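Local structure of 43.8 kDa insecticidal crystal protein (Bacillus thuringiensis, 4JP0) at residues K227-E232 / E295-D300; M307-F312 / Y341-Y346; Q212-S217 / G311-T316; R222-K227 / P302-M307. The protein acts with Cry34Ab1 as a binary insecticidal toxin against western corn rootworm, probably with the larval midgut epithelium as its primary target. All coordinates share one frame; numbering follows the deposited sequence.

Interaction 1. Residues K227-E232 / E295-D300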
# COMPACT_ATOMS: atom_id res chain seq x y z
N LYS A 227 -5.10 24.01 -32.74
CA LYS A 227 -4.51 24.85 -31.72
C LYS A 227 -3.65 23.97 -30.86
O LYS A 227 -4.08 22.90 -30.45
CB LYS A 227 -5.60 25.51 -30.88
CG LYS A 227 -5.30 26.95 -30.51
CD LYS A 227 -6.36 27.51 -29.58
CE LYS A 227 -6.36 29.03 -29.59
NZ LYS A 227 -7.36 29.57 -28.63
N SER A 228 -2.41 24.40 -30.66
CA SER A 228 -1.47 23.65 -29.85
C SER A 228 -1.64 24.10 -28.41
O SER A 228 -1.97 25.25 -28.14
CB SER A 228 -0.03 23.91 -30.35
OG SER A 228 0.85 22.96 -29.76
N TYR A 229 -1.46 23.17 -27.48
CA TYR A 229 -1.57 23.51 -26.08
C TYR A 229 -0.80 22.53 -25.21
O TYR A 229 -0.28 21.51 -25.68
CB TYR A 229 -3.04 23.58 -25.66
CG TYR A 229 -3.75 22.25 -25.58
CD1 TYR A 229 -3.93 21.59 -24.35
CD2 TYR A 229 -4.26 21.64 -26.72
CE1 TYR A 229 -4.58 20.38 -24.27
CE2 TYR A 229 -4.92 20.40 -26.64
CZ TYR A 229 -5.07 19.78 -25.42
OH TYR A 229 -5.74 18.56 -25.33
N THR A 230 -0.74 22.85 -23.93
CA THR A 230 -0.06 21.98 -23.00
C THR A 230 -0.90 21.83 -21.74
O THR A 230 -1.54 22.78 -21.27
CB THR A 230 1.32 22.57 -22.67
OG1 THR A 230 2.04 21.69 -21.81
CG2 THR A 230 1.18 23.83 -21.83
N TYR A 231 -0.96 20.61 -21.22
CA TYR A 231 -1.66 20.39 -19.97
C TYR A 231 -0.65 19.77 -19.03
O TYR A 231 0.37 19.26 -19.48
CB TYR A 231 -2.90 19.50 -20.11
CG TYR A 231 -2.62 18.08 -20.54
CD1 TYR A 231 -2.34 17.10 -19.60
CD2 TYR A 231 -2.65 17.72 -21.88
CE1 TYR A 231 -2.09 15.82 -19.98
CE2 TYR A 231 -2.40 16.42 -22.27
CZ TYR A 231 -2.12 15.47 -21.31
OH TYR A 231 -1.86 14.17 -21.64
N GLU A 232 -0.93 19.84 -17.74
CA GLU A 232 -0.06 19.31 -16.72
C GLU A 232 -0.53 17.96 -16.19
O GLU A 232 -1.72 17.69 -16.13
CB GLU A 232 -0.04 20.28 -15.55
CG GLU A 232 0.52 21.65 -15.93
CD GLU A 232 0.33 22.66 -14.80
OE1 GLU A 232 0.08 22.21 -13.64
OE2 GLU A 232 0.43 23.87 -15.08
N GLU A 295 2.39 17.84 -21.14
CA GLU A 295 2.35 17.07 -22.36
C GLU A 295 1.88 17.97 -23.46
O GLU A 295 0.83 18.62 -23.35
CB GLU A 295 1.43 15.87 -22.22
CG GLU A 295 1.47 14.93 -23.42
CD GLU A 295 2.86 14.36 -23.68
OE1 GLU A 295 3.69 14.39 -22.74
OE2 GLU A 295 3.13 13.88 -24.81
N GLN A 296 2.65 18.03 -24.53
CA GLN A 296 2.26 18.85 -25.68
C GLN A 296 1.12 18.13 -26.38
O GLN A 296 1.17 16.91 -26.55
CB GLN A 296 3.45 19.03 -26.62
CG GLN A 296 3.18 19.94 -27.82
CD GLN A 296 4.43 20.13 -28.67
OE1 GLN A 296 5.52 19.67 -28.30
NE2 GLN A 296 4.28 20.82 -29.80
N SER A 297 0.08 18.85 -26.77
CA SER A 297 -0.99 18.20 -27.48
C SER A 297 -1.61 19.15 -28.47
O SER A 297 -1.21 20.32 -28.57
CB SER A 297 -2.05 17.64 -26.54
OG SER A 297 -2.74 16.58 -27.17
N GLU A 298 -2.57 18.65 -29.23
CA GLU A 298 -3.16 19.47 -30.26
C GLU A 298 -4.64 19.16 -30.34
O GLU A 298 -5.04 18.03 -30.08
CB GLU A 298 -2.49 19.14 -31.61
CG GLU A 298 -2.12 20.37 -32.41
CD GLU A 298 -1.78 20.05 -33.87
OE1 GLU A 298 -2.14 18.96 -34.36
OE2 GLU A 298 -1.16 20.92 -34.51
N ILE A 299 -5.44 20.19 -30.65
CA ILE A 299 -6.86 20.02 -30.92
C ILE A 299 -7.11 20.53 -32.31
O ILE A 299 -6.68 21.63 -32.67
CB ILE A 299 -7.78 20.85 -30.00
CG1 ILE A 299 -7.53 20.59 -28.53
CG2 ILE A 299 -9.25 20.56 -30.36
CD1 ILE A 299 -7.60 19.13 -28.11
N ASP A 300 -7.83 19.74 -33.09
CA ASP A 300 -8.17 20.12 -34.45
C ASP A 300 -9.67 20.40 -34.51
O ASP A 300 -10.43 19.65 -33.93
CB ASP A 300 -7.83 18.95 -35.38
CG ASP A 300 -7.56 19.37 -36.80
OD1 ASP A 300 -8.22 20.31 -37.31
OD2 ASP A 300 -6.69 18.80 -37.50
O HOH W 1 -5.44 16.90 -27.16

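Interaction 2. Residues M307-F312 / Y341-Y346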
# COMPACT_ATOMS: atom_id res chain seq x y z
N MET A 307 -15.58 25.98 -31.34
CA MET A 307 -15.65 24.82 -30.49
C MET A 307 -14.83 25.03 -29.23
O MET A 307 -13.87 25.81 -29.24
CB MET A 307 -15.13 23.64 -31.27
CG MET A 307 -14.76 22.42 -30.49
SD MET A 307 -13.84 21.35 -31.61
CE MET A 307 -12.35 22.01 -31.54
N ASN A 308 -15.22 24.36 -28.15
CA ASN A 308 -14.51 24.40 -26.88
C ASN A 308 -14.10 22.97 -26.53
O ASN A 308 -14.84 22.03 -26.82
CB ASN A 308 -15.39 25.02 -25.78
CG ASN A 308 -15.98 26.41 -26.18
OD1 ASN A 308 -17.18 26.68 -25.99
ND2 ASN A 308 -15.14 27.29 -26.73
N SER A 309 -12.94 22.81 -25.89
CA SER A 309 -12.47 21.48 -25.51
C SER A 309 -11.92 21.56 -24.10
O SER A 309 -11.52 22.63 -23.65
CB SER A 309 -11.35 21.04 -26.45
OG SER A 309 -10.90 19.72 -26.17
N ILE A 310 -11.94 20.43 -23.41
CA ILE A 310 -11.33 20.34 -22.12
C ILE A 310 -10.91 18.89 -21.96
O ILE A 310 -11.50 17.99 -22.55
CB ILE A 310 -12.30 20.77 -21.00
CG1 ILE A 310 -11.55 20.89 -19.66
CG2 ILE A 310 -13.43 19.79 -20.89
CD1 ILE A 310 -12.28 21.65 -18.58
N GLY A 311 -9.90 18.65 -21.13
CA GLY A 311 -9.42 17.31 -20.92
C GLY A 311 -9.49 16.87 -19.47
O GLY A 311 -9.47 17.71 -18.55
N PHE A 312 -9.60 15.56 -19.27
CA PHE A 312 -9.59 14.99 -17.93
C PHE A 312 -8.52 13.93 -17.78
O PHE A 312 -8.14 13.27 -18.75
CB PHE A 312 -10.94 14.38 -17.62
CG PHE A 312 -12.05 15.40 -17.57
CD1 PHE A 312 -12.82 15.67 -18.69
CD2 PHE A 312 -12.33 16.08 -16.40
CE1 PHE A 312 -13.83 16.60 -18.66
CE2 PHE A 312 -13.36 16.99 -16.35
CZ PHE A 312 -14.11 17.25 -17.49
N TYR A 341 -5.49 10.34 -20.19
CA TYR A 341 -5.97 11.63 -20.64
C TYR A 341 -7.07 11.46 -21.67
O TYR A 341 -6.92 10.72 -22.65
CB TYR A 341 -4.79 12.44 -21.22
CG TYR A 341 -5.12 13.86 -21.61
CD1 TYR A 341 -5.51 14.80 -20.66
CD2 TYR A 341 -5.03 14.26 -22.93
CE1 TYR A 341 -5.81 16.11 -21.02
CE2 TYR A 341 -5.33 15.58 -23.30
CZ TYR A 341 -5.72 16.49 -22.35
OH TYR A 341 -6.03 17.78 -22.75
N ASN A 342 -8.19 12.15 -21.46
CA ASN A 342 -9.25 12.11 -22.45
C ASN A 342 -9.75 13.49 -22.65
O ASN A 342 -9.85 14.24 -21.69
CB ASN A 342 -10.42 11.27 -21.94
CG ASN A 342 -10.20 9.81 -22.16
OD1 ASN A 342 -10.58 9.28 -23.22
ND2 ASN A 342 -9.58 9.14 -21.17
N VAL A 343 -10.05 13.86 -23.89
CA VAL A 343 -10.63 15.18 -24.11
C VAL A 343 -12.11 15.10 -24.50
O VAL A 343 -12.59 14.07 -25.03
CB VAL A 343 -9.88 15.97 -25.20
CG1 VAL A 343 -8.49 16.33 -24.72
CG2 VAL A 343 -9.80 15.14 -26.49
N THR A 344 -12.85 16.17 -24.24
CA THR A 344 -14.23 16.17 -24.67
C THR A 344 -14.53 17.57 -25.15
O THR A 344 -13.88 18.54 -24.76
CB THR A 344 -15.20 15.64 -23.57
OG1 THR A 344 -16.53 15.52 -24.10
CG2 THR A 344 -15.34 16.63 -22.39
N SER A 345 -15.50 17.69 -26.04
CA SER A 345 -15.72 18.97 -26.67
C SER A 345 -17.14 19.46 -26.67
O SER A 345 -18.08 18.73 -26.32
CB SER A 345 -15.26 18.86 -28.12
OG SER A 345 -16.08 17.91 -28.79
N TYR A 346 -17.29 20.73 -27.05
CA TYR A 346 -18.59 21.35 -27.19
C TYR A 346 -18.52 22.36 -28.32
O TYR A 346 -17.74 23.29 -28.26
CB TYR A 346 -18.97 22.08 -25.93
CG TYR A 346 -20.36 22.57 -26.03
CD1 TYR A 346 -21.39 21.68 -26.25
CD2 TYR A 346 -20.65 23.92 -25.95
CE1 TYR A 346 -22.70 22.13 -26.37
CE2 TYR A 346 -21.97 24.38 -26.06
CZ TYR A 346 -22.98 23.47 -26.27
OH TYR A 346 -24.29 23.90 -26.39
O HOH W 2 -18.39 26.01 -28.20

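Interaction 3. Residues Q212-S217 / G311-T316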
# COMPACT_ATOMS: atom_id res chain seq x y z
N GLN A 212 -10.48 14.35 -12.91
CA GLN A 212 -10.28 15.76 -12.63
C GLN A 212 -9.78 16.50 -13.89
O GLN A 212 -8.96 15.97 -14.62
CB GLN A 212 -9.22 15.92 -11.52
CG GLN A 212 -9.02 17.35 -11.03
CD GLN A 212 -8.04 17.42 -9.85
OE1 GLN A 212 -6.96 18.03 -9.96
NE2 GLN A 212 -8.40 16.79 -8.74
N ARG A 213 -10.28 17.71 -14.11
CA ARG A 213 -9.88 18.55 -15.23
C ARG A 213 -8.36 18.68 -15.27
O ARG A 213 -7.73 18.85 -14.24
CB ARG A 213 -10.53 19.94 -15.03
CG ARG A 213 -9.89 21.09 -15.79
CD ARG A 213 -10.51 22.46 -15.45
NE ARG A 213 -9.55 23.55 -15.62
CZ ARG A 213 -9.88 24.83 -15.79
NH1 ARG A 213 -11.16 25.19 -15.81
NH2 ARG A 213 -8.93 25.75 -15.93
N ALA A 214 -7.77 18.58 -16.45
CA ALA A 214 -6.33 18.76 -16.58
C ALA A 214 -6.03 20.25 -16.70
O ALA A 214 -6.58 20.94 -17.57
CB ALA A 214 -5.83 18.06 -17.79
N VAL A 215 -5.16 20.74 -15.83
CA VAL A 215 -4.78 22.13 -15.83
C VAL A 215 -4.12 22.46 -17.19
O VAL A 215 -3.19 21.76 -17.64
CB VAL A 215 -3.84 22.46 -14.63
CG1 VAL A 215 -3.54 23.96 -14.59
CG2 VAL A 215 -4.43 21.97 -13.28
N GLY A 216 -4.64 23.48 -17.85
CA GLY A 216 -4.15 23.96 -19.14
C GLY A 216 -4.94 23.44 -20.33
O GLY A 216 -4.78 23.93 -21.47
N SER A 217 -5.83 22.48 -20.08
CA SER A 217 -6.53 21.80 -21.17
C SER A 217 -7.80 22.48 -21.70
O SER A 217 -8.38 22.01 -22.67
CB SER A 217 -6.88 20.35 -20.74
OG SER A 217 -7.99 20.34 -19.85
N GLY A 311 -9.90 18.65 -21.13
CA GLY A 311 -9.42 17.31 -20.92
C GLY A 311 -9.49 16.87 -19.47
O GLY A 311 -9.47 17.71 -18.55
N PHE A 312 -9.60 15.56 -19.27
CA PHE A 312 -9.59 14.99 -17.93
C PHE A 312 -8.52 13.93 -17.78
O PHE A 312 -8.14 13.27 -18.75
CB PHE A 312 -10.94 14.38 -17.62
CG PHE A 312 -12.05 15.40 -17.57
CD1 PHE A 312 -12.82 15.67 -18.69
CD2 PHE A 312 -12.33 16.08 -16.40
CE1 PHE A 312 -13.83 16.60 -18.66
CE2 PHE A 312 -13.36 16.99 -16.35
CZ PHE A 312 -14.11 17.25 -17.49
N LEU A 313 -8.07 13.78 -16.54
CA LEU A 313 -7.11 12.75 -16.13
C LEU A 313 -7.69 11.96 -14.98
O LEU A 313 -8.45 12.51 -14.17
CB LEU A 313 -5.83 13.42 -15.63
CG LEU A 313 -5.03 14.11 -16.74
CD1 LEU A 313 -4.08 15.12 -16.16
CD2 LEU A 313 -4.27 13.00 -17.51
N THR A 314 -7.32 10.68 -14.90
CA THR A 314 -7.68 9.87 -13.76
C THR A 314 -6.68 10.19 -12.70
O THR A 314 -5.47 10.11 -12.94
CB THR A 314 -7.60 8.37 -14.09
OG1 THR A 314 -8.68 8.03 -14.96
CG2 THR A 314 -7.88 7.52 -12.82
N ILE A 315 -7.19 10.61 -11.55
CA ILE A 315 -6.36 10.89 -10.39
C ILE A 315 -6.34 9.66 -9.51
O ILE A 315 -7.36 9.00 -9.36
CB ILE A 315 -6.92 12.05 -9.57
CG1 ILE A 315 -7.14 13.30 -10.43
CG2 ILE A 315 -5.94 12.38 -8.42
CD1 ILE A 315 -5.82 13.90 -10.99
N THR A 316 -5.18 9.34 -8.95
CA THR A 316 -5.11 8.26 -7.94
C THR A 316 -4.67 8.88 -6.63
O THR A 316 -3.64 9.58 -6.58
CB THR A 316 -4.14 7.19 -8.38
OG1 THR A 316 -4.65 6.56 -9.55
CG2 THR A 316 -4.07 6.03 -7.35

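Interaction 4. Residues R222-K227 / P302-M307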
# COMPACT_ATOMS: atom_id res chain seq x y z
N ARG A 222 -11.54 28.63 -32.89
CA ARG A 222 -12.37 29.25 -33.90
C ARG A 222 -12.58 28.23 -35.03
O ARG A 222 -11.99 27.16 -35.02
CB ARG A 222 -11.69 30.53 -34.42
CG ARG A 222 -11.31 31.47 -33.27
CD ARG A 222 -11.18 32.94 -33.69
NE ARG A 222 -10.16 33.17 -34.69
CZ ARG A 222 -9.87 34.38 -35.16
NH1 ARG A 222 -10.52 35.42 -34.68
NH2 ARG A 222 -8.96 34.57 -36.09
N PRO A 223 -13.44 28.55 -36.00
CA PRO A 223 -13.63 27.66 -37.14
C PRO A 223 -12.34 27.37 -37.89
O PRO A 223 -11.48 28.25 -38.08
CB PRO A 223 -14.60 28.45 -38.05
CG PRO A 223 -15.34 29.34 -37.12
CD PRO A 223 -14.32 29.74 -36.05
N HIS A 224 -12.20 26.11 -38.29
CA HIS A 224 -11.15 25.67 -39.21
C HIS A 224 -9.74 25.96 -38.72
O HIS A 224 -8.93 26.54 -39.42
CB HIS A 224 -11.38 26.29 -40.61
CG HIS A 224 -12.65 25.85 -41.28
ND1 HIS A 224 -12.91 24.54 -41.61
CD2 HIS A 224 -13.75 26.55 -41.66
CE1 HIS A 224 -14.10 24.45 -42.17
NE2 HIS A 224 -14.63 25.66 -42.22
N GLU A 225 -9.44 25.53 -37.51
CA GLU A 225 -8.08 25.75 -37.03
C GLU A 225 -7.69 24.66 -36.07
O GLU A 225 -8.54 24.02 -35.47
CB GLU A 225 -7.96 27.11 -36.35
CG GLU A 225 -8.59 27.18 -34.96
CD GLU A 225 -8.14 28.44 -34.23
OE1 GLU A 225 -7.20 29.08 -34.77
OE2 GLU A 225 -8.70 28.81 -33.17
N LYS A 226 -6.37 24.44 -35.98
CA LYS A 226 -5.79 23.52 -35.02
C LYS A 226 -5.15 24.44 -33.99
O LYS A 226 -4.70 25.54 -34.31
CB LYS A 226 -4.67 22.70 -35.66
CG LYS A 226 -4.99 22.07 -37.03
CD LYS A 226 -3.88 21.04 -37.40
CE LYS A 226 -4.29 20.04 -38.50
NZ LYS A 226 -3.21 19.02 -38.75
N LYS A 227 -5.10 24.01 -32.74
CA LYS A 227 -4.51 24.85 -31.72
C LYS A 227 -3.65 23.97 -30.86
O LYS A 227 -4.08 22.90 -30.45
CB LYS A 227 -5.60 25.51 -30.88
CG LYS A 227 -5.30 26.95 -30.51
CD LYS A 227 -6.36 27.51 -29.58
CE LYS A 227 -6.36 29.03 -29.59
NZ LYS A 227 -7.36 29.57 -28.63
N PRO A 302 -11.99 21.10 -37.62
CA PRO A 302 -12.14 21.21 -39.07
C PRO A 302 -13.53 21.62 -39.48
O PRO A 302 -13.92 21.31 -40.60
CB PRO A 302 -11.92 19.77 -39.55
CG PRO A 302 -12.00 18.90 -38.35
CD PRO A 302 -12.26 19.74 -37.13
N THR A 303 -14.28 22.29 -38.62
CA THR A 303 -15.64 22.64 -38.99
C THR A 303 -15.78 24.14 -39.12
O THR A 303 -14.90 24.89 -38.73
CB THR A 303 -16.60 22.17 -37.90
OG1 THR A 303 -16.47 23.06 -36.78
CG2 THR A 303 -16.17 20.81 -37.33
N ASP A 304 -16.91 24.61 -39.62
CA ASP A 304 -17.16 26.03 -39.80
C ASP A 304 -17.80 26.70 -38.59
O ASP A 304 -18.20 27.83 -38.65
CB ASP A 304 -17.97 26.24 -41.12
CG ASP A 304 -18.36 27.69 -41.40
OD1 ASP A 304 -19.16 28.23 -40.69
OD2 ASP A 304 -17.98 28.28 -42.39
N GLN A 305 -17.85 26.01 -37.46
CA GLN A 305 -18.36 26.59 -36.22
C GLN A 305 -17.25 26.62 -35.15
O GLN A 305 -16.27 25.89 -35.23
CB GLN A 305 -19.53 25.78 -35.63
CG GLN A 305 -20.84 25.80 -36.42
CD GLN A 305 -20.84 24.87 -37.63
OE1 GLN A 305 -20.52 23.67 -37.52
NE2 GLN A 305 -21.20 25.41 -38.79
N SER A 306 -17.44 27.42 -34.12
CA SER A 306 -16.44 27.48 -33.06
C SER A 306 -16.59 26.25 -32.17
O SER A 306 -17.61 25.59 -32.22
CB SER A 306 -16.61 28.75 -32.23
OG SER A 306 -17.54 28.54 -31.18
N MET A 307 -15.58 25.98 -31.34
CA MET A 307 -15.65 24.82 -30.49
C MET A 307 -14.83 25.03 -29.23
O MET A 307 -13.87 25.81 -29.24
CB MET A 307 -15.13 23.64 -31.27
CG MET A 307 -14.76 22.42 -30.49
SD MET A 307 -13.84 21.35 -31.61
CE MET A 307 -12.35 22.01 -31.54

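Interaction 1. Residues K227-E232 / E295-D300
Tyr229 and Ser297 face each other in the middle of a two-stranded antiparallel sheet, formed by strands 225-234 and 292-301 of this toxin_10 protein. Residues 227-232 and 295-300 pair at 141° between their short axes, a marked twist. Lys227 with Ile299, Tyr229 with Ser297 and Tyr231 with Glu295 are the hydrogen-bonded pairs; their bonds run both ways, and one, from Tyr231 N to Glu295 O, is long and weak.

All six of these side chains leave from one face of the sheet, and two tyrosines dominate it. CG of Tyr229 sits between its own backbone N and carbonyl carbon (chi1 71°), and the ring comes back across the partner strand. Ser297 CB lies over one face of that ring, 4.2 Å from its centroid. Ile299 approaches obliquely, and its CG1 is pressed to 3.2 Å from Tyr229 CE2, a tight fit, with CD1 almost as close. Tyr231 repeats the arrangement: Glu295 CB rides over its ring face, 4.1 Å from the centroid, and the two side chains run side by side in the same direction. Ser297 CB also stands at the edge of the Tyr231 ring.

The other face, with Ser228, Thr230, Gln296 and Glu298, is polar and largely solvent-exposed. On the tyrosine face, strands 202-221 and 327-346 pack against the rings, and Tyr231 stacks on Tyr341. Tyr229 OH hydrogen-bonds to Tyr341 OH and also holds a water at 2.5 Å; that water reaches Ser297 OG at 2.7 Å and donates to Glu298 O.

Interaction 2. Residues M307-F312 / Y341-Y346
Tyr341 meets Gly311 and Phe312 where the long beta hairpin of strands 307-323 and 327-346 brings residues 307-312 and 341-346 together, antiparallel at 153° between the short axes. CG of Tyr341 is anti to its backbone N (chi1 -175°), and the ring approaches Gly311 obliquely, with CE1 3.8 Å from Gly311 CA. The Tyr341 hydroxyl occupies the space beside Gly311 CA where a CB would stand, room that the bare backbone leaves for the phenol, which hydrogen-bonds to Tyr229 OH beyond this pair.

Asn342 exchanges two backbone hydrogen bonds with Phe312. Val343 follows on the opposite face, its CB 3.7 Å from Ile310 O and 4.0 Å from Ser309 OG. Thr344 returns to the face of Phe312 and Ile310, and here one methyl does the packing: Thr344 CG2 is 4.0 Å from Ile310 CG2, where the two side chains lie side by side, and just as far from Phe312 CE1, at the edge of that ring. Loop residues Pro159 and Ile167 also touch Phe312.

Ser345 sits opposite Ser309, its CB 3.5 Å from Asn308 O, while its hydroxyl turns to the backbone of Pro347 and His349. Tyr346 ends the pairing with two backbone bonds to Asn308. Its carbonyl takes the Asn308 N-H at 2.7 Å and accepts a second hydrogen bond from a water, which also donates to Asn308 OD1 at 2.6 Å.

Interaction 3. Residues Q212-S217 / G311-T316
Ser217 OG lies between its own backbone N and carbonyl carbon (chi1 76°), which carries it to Gly311. There it accepts the Gly311 N-H at 2.9 Å, and it donates to Ala214 O at 2.7 Å, in the carbonyl plane and on a lone pair. Ser217 N donates to the same oxygen, so Ala214 O is gripped twice. This closes a type II beta turn, Ala214 to Ser217, which interrupts strand 202-221; the serine hydroxyl takes up a backbone N-H of strand 307-323 beside the break. Gly216 provides the positive phi (98°) of the turn.

Before the turn the two chains pair antiparallel. Gln212 and Leu313 exchange two backbone bonds, and Ala214 N then donates to Gly311 O at 2.8 Å, from above the carbonyl plane. Gln212 crosses Ile315 at a slant, CB to CG1 3.5 Å. Ala214 CB faces strand 307-323 and rests 3.8 Å from Leu313 CD1. The Phe312 side chain leaves on the other side of the sheet from Leu313, with Gln212 C at its ring edge, and Arg213 N comes within 3.5 Å of Phe312 CD2.

Strands 202-221 and 307-323 are the two inner members of a four-stranded antiparallel sheet, between strands 174-182 and 327-346. Tyr341 of strand 327-346 and Tyr231 of strand 225-234 both pack on Ala214 and Ser217, while Trp211 and loop residues Tyr158 and Pro159 cover Phe312.

Interaction 4. Residues R222-K227 / P302-M307
A G1 beta bulge, in which His224 and Glu225 both face Asn301, starts strand 225-234, and beside it His224 and Pro223 meet Thr303 and Asp304 across two adjoining surface loops. His224 has the left-handed backbone that belongs to the first position of such a bulge. Its imidazole lies over the peptide that follows Thr303: Thr303 O sits 3.4 Å above the ring plane, over its centre. The same carbonyl takes the His224 N-H at 3.0 Å in a bent, weak bond. NE2 of the ring comes obliquely to Asp304, 3.6 Å from its CB; the carboxylate plane stands 83° from the ring, and OD2 stays 4.3 Å from NE2, so the two polar ends are not in contact.

Pro223 packs alongside with CG 3.6 Å from Asp304 O, and its CB leans on Thr303 O. On the 222-227 side, Glu225 OE2 accepts the Arg222 N-H at 2.9 Å in a nearly straight bond (171°), met from above the carboxylate plane, and so ties the loop across its own bend. Asn301 ND2 bridges the two loops, donating to both Arg222 O and Gln305 O.

The contact lies at one end of the elongated molecule, where strand 202-221 turns into 225-234 and strand 292-301 into 307-323. Helix 372-380 flanks it, touching His224 through Lys377 and Thr303 through Thr374 and Leu378, and His349 of helix 349-355 also reaches Thr303.

The four contacts belong to two neighbouring sheets of one toxin_10 region and the loops at their end. Interaction 1 builds the two-stranded sheet, while interactions 2 and 3 flank strand 307-323 in the four-stranded one and share Gly311 and Phe312, their centres about 10 Å apart. Tyrosines link the sheets: Tyr229 OH of interaction 1 lies 2.7 Å from Tyr341 OH of interaction 2, and Tyr231 CE2 is 3.2 Å from Tyr341 CE2. Interaction 3 meets interaction 1 through its turn, Glu232 N to Val215 O at 3.0 Å. Interaction 4 joins the connecting loops about 15 Å, centre to centre, from interaction 1; Met307 CE comes within 3.6 Å of Ile299 CG2.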